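Local structure of hydroxynitrile lyase (Passiflora edulis, 5XZT) at residues A[6-11]-A[101-106]; A[43-48]-A[64-69]. The protein probably acts as a lyase and forms a homodimer built on the stress-responsive dimeric alpha/beta-barrel fold. All coordinates share one frame; numbering follows the deposited sequence. Where two conformers were deposited one is given.

Contact 1: A[6-11]-A[101-106]; sequences IVRHIV and LNYIIN
Arg8 and Tyr103 form a hydrogen-bonded pair, as do Ile10 and Leu101, between strands 7-11 and 101-104, which run antiparallel with their axes 4.5 Å apart at 163°; a further bond, Ile105 N to Ile6 O, continues the pairing past the strand end, where water 1 bridges Ile6 O and Ile105 O. On the face of His9 and Asn102 the two side chains lie side by side, and His9 ND1 donates to Asn102 OD1 at 2.6 Å. The oxygen sits in the imidazole plane, which helps fix the rotation of the ring. The other face carries Arg8 and Tyr103. Tyr103 CG stands between its backbone N and carbonyl carbon (chi1 55°), which swings the phenol across the neighbouring strand beneath Arg8; Arg8 CB makes a CH-pi contact 3.9 Å from the ring centroid. Beyond CB the arginine bends at chi2 and chi3, and Ile105 CD1 lies over the centre of the guanidinium face, 3.5 Å from CZ. The guanidinium stands perpendicular to the phenol ring. Its NH2 forms a salt bridge with Glu66 of the second subunit, a carboxylate that also bonds Tyr103 OH. With an alanine at Arg8, that glutamate would probably lose its cationic mate and Ile105 CD1 the flat surface it packs on. Both faces thus reach the dimer partner: the Asn102 amide takes the imidazole N-H on OD1 and gives its own N-H to Glu55 of the second subunit, while guanidinium and phenol share Glu66 of that subunit.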
loop_
_atom_site.group_PDB
_atom_site.type_symbol
_atom_site.label_atom_id
_atom_site.label_comp_id
_atom_site.label_asym_id
_atom_site.label_seq_id
_atom_site.Cartn_x
_atom_site.Cartn_y
_atom_site.Cartn_z
ATOM N N ILE A 6 -15.603 -1.761 -4.169
ATOM C CA ILE A 6 -14.939 -0.949 -3.137
ATOM C C ILE A 6 -13.455 -0.757 -3.507
ATOM O O ILE A 6 -12.787 -1.701 -3.917
ATOM C CB ILE A 6 -15.132 -1.576 -1.746
ATOM C CG1 ILE A 6 -16.622 -1.517 -1.375
ATOM C CG2 ILE A 6 -14.320 -0.849 -0.684
ATOM C CD1 ILE A 6 -16.992 -2.271 -0.116
ATOM N N VAL A 7 -12.965 0.473 -3.341
ATOM C CA VAL A 7 -11.660 0.894 -3.868
ATOM C C VAL A 7 -10.727 1.175 -2.700
ATOM O O VAL A 7 -11.137 1.836 -1.749
ATOM C CB VAL A 7 -11.820 2.162 -4.742
ATOM C CG1 VAL A 7 -10.472 2.726 -5.179
ATOM C CG2 VAL A 7 -12.674 1.847 -5.960
ATOM N N ARG A 8 -9.494 0.662 -2.759
ATOM C CA ARG A 8 -8.452 1.027 -1.822
ATOM C C ARG A 8 -7.556 2.086 -2.462
ATOM O O ARG A 8 -7.253 2.011 -3.650
ATOM C CB ARG A 8 -7.599 -0.187 -1.447
ATOM C CG ARG A 8 -6.740 0.033 -0.198
ATOM C CD ARG A 8 -7.554 -0.215 1.066
ATOM N NE ARG A 8 -7.700 -1.642 1.285
ATOM C CZ ARG A 8 -8.698 -2.239 1.941
ATOM N NH1 ARG A 8 -9.692 -1.551 2.497
ATOM N NH2 ARG A 8 -8.693 -3.570 2.061
ATOM N N HIS A 9 -7.133 3.049 -1.652
ATOM C CA HIS A 9 -6.248 4.122 -2.062
ATOM C C HIS A 9 -5.059 4.007 -1.135
ATOM O O HIS A 9 -5.188 4.227 0.073
ATOM C CB HIS A 9 -6.978 5.457 -1.901
ATOM C CG HIS A 9 -6.130 6.673 -2.114
ATOM N ND1 HIS A 9 -5.908 7.217 -3.358
ATOM C CD2 HIS A 9 -5.532 7.503 -1.233
ATOM C CE1 HIS A 9 -5.183 8.315 -3.236
ATOM N NE2 HIS A 9 -4.941 8.511 -1.955
ATOM N N ILE A 10 -3.916 3.607 -1.683
ATOM C CA ILE A 10 -2.714 3.445 -0.892
ATOM C C ILE A 10 -1.623 4.365 -1.404
ATOM O O ILE A 10 -1.299 4.375 -2.583
ATOM C CB ILE A 10 -2.207 1.983 -0.807
ATOM C CG1 ILE A 10 -3.338 1.094 -0.237
ATOM C CG2 ILE A 10 -0.943 1.944 0.063
ATOM C CD1 ILE A 10 -2.883 -0.275 0.241
ATOM N N VAL A 11 -1.102 5.149 -0.472
ATOM C CA VAL A 11 -0.027 6.109 -0.700
ATOM C C VAL A 11 1.235 5.664 0.029
ATOM O O VAL A 11 1.196 5.333 1.227
ATOM C CB VAL A 11 -0.446 7.480 -0.178
ATOM C CG1 VAL A 11 0.685 8.496 -0.310
ATOM C CG2 VAL A 11 -1.716 7.941 -0.880
ATOM N N LEU A 101 -1.432 4.050 -5.525
ATOM C CA LEU A 101 -2.253 3.145 -6.303
ATOM C C LEU A 101 -3.687 3.203 -5.810
ATOM O O LEU A 101 -3.943 3.360 -4.604
ATOM C CB LEU A 101 -1.723 1.702 -6.286
ATOM C CG LEU A 101 -0.677 1.379 -7.361
ATOM C CD1 LEU A 101 0.671 1.965 -6.979
ATOM C CD2 LEU A 101 -0.566 -0.123 -7.561
ATOM N N ASN A 102 -4.602 3.091 -6.756
ATOM C CA ASN A 102 -6.040 3.037 -6.482
ATOM C C ASN A 102 -6.547 1.780 -7.147
ATOM O O ASN A 102 -6.315 1.597 -8.338
ATOM C CB ASN A 102 -6.731 4.241 -7.103
ATOM C CG ASN A 102 -6.383 5.520 -6.407
ATOM O OD1 ASN A 102 -6.805 5.738 -5.279
ATOM N ND2 ASN A 102 -5.619 6.377 -7.070
ATOM N N TYR A 103 -7.229 0.911 -6.404
ATOM C CA TYR A 103 -7.651 -0.373 -6.984
ATOM C C TYR A 103 -8.891 -0.942 -6.349
ATOM O O TYR A 103 -9.144 -0.748 -5.149
ATOM C CB TYR A 103 -6.511 -1.406 -6.909
ATOM C CG TYR A 103 -5.967 -1.627 -5.521
ATOM C CD1 TYR A 103 -5.002 -0.772 -5.004
ATOM C CD2 TYR A 103 -6.394 -2.697 -4.734
ATOM C CE1 TYR A 103 -4.484 -0.959 -3.743
ATOM C CE2 TYR A 103 -5.870 -2.896 -3.451
ATOM C CZ TYR A 103 -4.914 -2.011 -2.978
ATOM O OH TYR A 103 -4.353 -2.152 -1.738
ATOM N N ILE A 104 -9.655 -1.666 -7.165
ATOM C CA ILE A 104 -10.759 -2.455 -6.663
ATOM C C ILE A 104 -10.139 -3.611 -5.883
ATOM O O ILE A 104 -9.222 -4.289 -6.369
ATOM C CB ILE A 104 -11.626 -3.051 -7.792
ATOM C CG1 ILE A 104 -12.282 -1.959 -8.637
ATOM C CG2 ILE A 104 -12.707 -3.950 -7.212
ATOM C CD1 ILE A 104 -12.945 -2.527 -9.878
ATOM N N ILE A 105 -10.670 -3.838 -4.690
ATOM C CA ILE A 105 -10.167 -4.848 -3.771
ATOM C C ILE A 105 -10.679 -6.212 -4.236
ATOM O O ILE A 105 -11.896 -6.420 -4.291
ATOM C CB ILE A 105 -10.630 -4.503 -2.330
ATOM C CG1 ILE A 105 -10.000 -3.174 -1.884
ATOM C CG2 ILE A 105 -10.268 -5.602 -1.347
ATOM C CD1 ILE A 105 -10.806 -2.424 -0.840
ATOM N N ASN A 106 -9.760 -7.109 -4.620
ATOM C CA ASN A 106 -10.083 -8.505 -4.967
ATOM C C ASN A 106 -9.566 -9.422 -3.863
ATOM O O ASN A 106 -8.517 -9.157 -3.293
ATOM C CB ASN A 106 -9.403 -8.947 -6.271
ATOM C CG ASN A 106 -9.686 -8.023 -7.435
ATOM O OD1 ASN A 106 -10.811 -7.550 -7.615
ATOM N ND2 ASN A 106 -8.663 -7.774 -8.251
HETATM O O HOH W 1 -13.996 -4.694 -3.966
#

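Contact 2: A[43-48]-A[64-69]; sequences EWKWGT and AYESTF
Trp46 and Tyr65 face each other as a non-hydrogen-bonded pair, CA atoms 4.2 Å apart, flanked by the hydrogen-bonded pairs Lys45-Glu66 and Gly47-Ala64 of two antiparallel strands. The tight part is the aromatic face. Trp46 CB meets Tyr65 CD2 at 3.6 Å and also lies over one face of the Trp44 indole, whose CZ2 comes to the edge of the phenol ring. Trp44 CG is anti to the backbone N (chi1 -173°), placing CD1 of the indole 4.3 Å from Ser67 CB, near the ring plane. Trp44 NE1 is buried here without a polar partner.

The opposite face is looser and wetter at its Glu43-Lys45 end. Lys45 CG touches Glu66 CB at 3.9 Å, but the lysine then bends at chi3 and chi4 and folds back, so that NZ donates to Glu43 O at 3.0 Å. Water 3 joins Lys45 NZ to Glu66 OE1, which lie 4.9 Å apart. Beside the exposed Glu43, water 2 links Glu43 O to Thr68 OG1, a hydroxyl also hydrogen-bonded to Arg8 NH1.

Within the four-stranded sheet, 64-69 lies between 44-48, an outer strand of this chain, and strand 7-15. Helix 21-33 packs on the aromatic face through Ile28 and Tyr31, whereas on the other face Lys45 and Ala64 pack on Tyr103 of the second subunit, the hydrogen-bond partner of Glu66 OE2; Trp46 O accepts from Asn106 ND2 of that subunit.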
loop_
_atom_site.group_PDB
_atom_site.type_symbol
_atom_site.label_atom_id
_atom_site.label_comp_id
_atom_site.label_asym_id
_atom_site.label_seq_id
_atom_site.Cartn_x
_atom_site.Cartn_y
_atom_site.Cartn_z
ATOM N N GLU A 43 -11.831 4.051 6.833
ATOM C CA GLU A 43 -10.794 3.082 7.238
ATOM C C GLU A 43 -9.371 3.668 7.157
ATOM O O GLU A 43 -8.425 2.938 6.876
ATOM C CB GLU A 43 -10.882 1.776 6.391
ATOM C CG GLU A 43 -11.813 0.686 6.926
ATOM C CD GLU A 43 -11.734 -0.596 6.105
ATOM O OE1 GLU A 43 -11.231 -1.620 6.622
ATOM O OE2 GLU A 43 -12.161 -0.583 4.927
ATOM N N TRP A 44 -9.208 4.973 7.383
ATOM C CA TRP A 44 -7.867 5.571 7.270
ATOM C C TRP A 44 -6.912 4.995 8.317
ATOM O O TRP A 44 -7.258 4.822 9.499
ATOM C CB TRP A 44 -7.915 7.110 7.315
ATOM C CG TRP A 44 -6.568 7.819 7.042
ATOM C CD1 TRP A 44 -6.004 8.114 5.823
ATOM C CD2 TRP A 44 -5.675 8.332 8.024
ATOM N NE1 TRP A 44 -4.802 8.782 6.001
ATOM C CE2 TRP A 44 -4.584 8.930 7.343
ATOM C CE3 TRP A 44 -5.697 8.370 9.418
ATOM C CZ2 TRP A 44 -3.537 9.536 8.011
ATOM C CZ3 TRP A 44 -4.658 8.968 10.079
ATOM C CH2 TRP A 44 -3.590 9.561 9.372
ATOM N N LYS A 45 -5.723 4.633 7.852
ATOM C CA LYS A 45 -4.658 4.159 8.713
ATOM C C LYS A 45 -3.340 4.493 8.057
ATOM O O LYS A 45 -3.282 4.734 6.849
ATOM C CB LYS A 45 -4.740 2.657 8.971
ATOM C CG LYS A 45 -4.701 1.773 7.739
ATOM C CD LYS A 45 -4.809 0.295 8.138
ATOM C CE LYS A 45 -6.227 -0.130 8.509
ATOM N NZ LYS A 45 -7.296 0.254 7.538
ATOM N N TRP A 46 -2.298 4.508 8.867
ATOM C CA TRP A 46 -0.963 4.843 8.389
ATOM C C TRP A 46 0.108 4.258 9.296
ATOM O O TRP A 46 -0.160 3.790 10.417
ATOM C CB TRP A 46 -0.807 6.374 8.304
ATOM C CG TRP A 46 -0.639 6.991 9.644
ATOM C CD1 TRP A 46 -1.627 7.283 10.537
ATOM C CD2 TRP A 46 0.595 7.338 10.284
ATOM N NE1 TRP A 46 -1.091 7.786 11.692
ATOM C CE2 TRP A 46 0.270 7.841 11.563
ATOM C CE3 TRP A 46 1.942 7.278 9.900
ATOM C CZ2 TRP A 46 1.243 8.276 12.466
ATOM C CZ3 TRP A 46 2.915 7.717 10.796
ATOM C CH2 TRP A 46 2.556 8.214 12.066
ATOM N N GLY A 47 1.341 4.298 8.807
ATOM C CA GLY A 47 2.475 3.992 9.644
ATOM C C GLY A 47 3.775 4.172 8.932
ATOM O O GLY A 47 3.800 4.537 7.746
ATOM N N THR A 48 4.845 3.874 9.656
ATOM C CA THR A 48 6.194 4.029 9.143
ATOM C C THR A 48 6.769 2.666 8.865
ATOM O O THR A 48 6.539 1.707 9.613
ATOM C CB THR A 48 7.113 4.796 10.115
ATOM O OG1 THR A 48 6.975 4.259 11.428
ATOM C CG2 THR A 48 6.731 6.268 10.162
ATOM N N ALA A 64 3.458 4.838 4.840
ATOM C CA ALA A 64 2.327 4.314 4.078
ATOM C C ALA A 64 1.034 4.851 4.682
ATOM O O ALA A 64 0.948 5.049 5.898
ATOM C CB ALA A 64 2.317 2.791 4.093
ATOM N N TYR A 65 0.058 5.118 3.825
ATOM C CA TYR A 65 -1.267 5.566 4.239
ATOM C C TYR A 65 -2.314 4.830 3.412
ATOM O O TYR A 65 -2.227 4.789 2.183
ATOM C CB TYR A 65 -1.446 7.071 4.025
ATOM C CG TYR A 65 -0.250 7.910 4.348
ATOM C CD1 TYR A 65 0.809 7.992 3.457
ATOM C CD2 TYR A 65 -0.157 8.615 5.548
ATOM C CE1 TYR A 65 1.922 8.739 3.734
ATOM C CE2 TYR A 65 0.959 9.380 5.836
ATOM C CZ TYR A 65 1.998 9.446 4.919
ATOM O OH TYR A 65 3.128 10.196 5.172
ATOM N N GLU A 66 -3.318 4.279 4.080
ATOM C CA GLU A 66 -4.370 3.566 3.393
ATOM C C GLU A 66 -5.714 4.200 3.687
ATOM O O GLU A 66 -5.966 4.601 4.819
ATOM C CB GLU A 66 -4.440 2.139 3.880
ATOM C CG GLU A 66 -3.179 1.331 3.695
ATOM C CD GLU A 66 -3.423 -0.122 4.062
ATOM O OE1 GLU A 66 -4.470 -0.684 3.606
ATOM O OE2 GLU A 66 -2.638 -0.677 4.864
ATOM N N SER A 67 -6.561 4.249 2.677
ATOM C CA SER A 67 -7.971 4.621 2.852
ATOM C C SER A 67 -8.862 3.838 1.898
ATOM O O SER A 67 -8.396 3.257 0.907
ATOM C CB SER A 67 -8.160 6.119 2.684
ATOM O OG SER A 67 -7.507 6.588 1.537
ATOM N N THR A 68 -10.147 3.803 2.237
ATOM C CA THR A 68 -11.120 3.002 1.516
ATOM C C THR A 68 -12.258 3.917 1.069
ATOM O O THR A 68 -12.700 4.770 1.847
ATOM C CB THR A 68 -11.633 1.866 2.422
ATOM O OG1 THR A 68 -10.516 1.065 2.809
ATOM C CG2 THR A 68 -12.646 0.994 1.701
ATOM N N PHE A 69 -12.682 3.757 -0.186
ATOM C CA PHE A 69 -13.797 4.475 -0.767
ATOM C C PHE A 69 -14.777 3.453 -1.319
ATOM O O PHE A 69 -14.373 2.433 -1.895
ATOM C CB PHE A 69 -13.310 5.435 -1.848
ATOM C CG PHE A 69 -12.402 6.500 -1.319
ATOM C CD1 PHE A 69 -11.045 6.245 -1.143
ATOM C CD2 PHE A 69 -12.907 7.745 -0.951
ATOM C CE1 PHE A 69 -10.203 7.214 -0.619
ATOM C CE2 PHE A 69 -12.068 8.723 -0.440
ATOM C CZ PHE A 69 -10.718 8.462 -0.277
HETATM O O HOH W 2 -8.159 1.759 4.214
HETATM O O HOH W 3 -7.045 -0.630 4.794
#

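How the contacts relate
Contacts 1 and 2 belong to one antiparallel sheet, their centres 11 Å apart, and meet where strand 7-15 adjoins strand 63-69; along the chain, contact 2 is nested inside the loop closed by contact 1. Val7 N probably bonds Phe69 O at 2.8 Å, Arg8 NH1 bonds Thr68 OG1 at 2.8 Å, and Ile6 CG2 packs on Thr68 CG2 at 3.4 Å. In the dimer, contact 1 of each subunit meets contact 2 of the other through Glu66. A bound hexane-1,6-diol, probably from the crystallisation liquor, lies about 3 Å from the His9 side chain, consistent with a pocket on that side of the sheet.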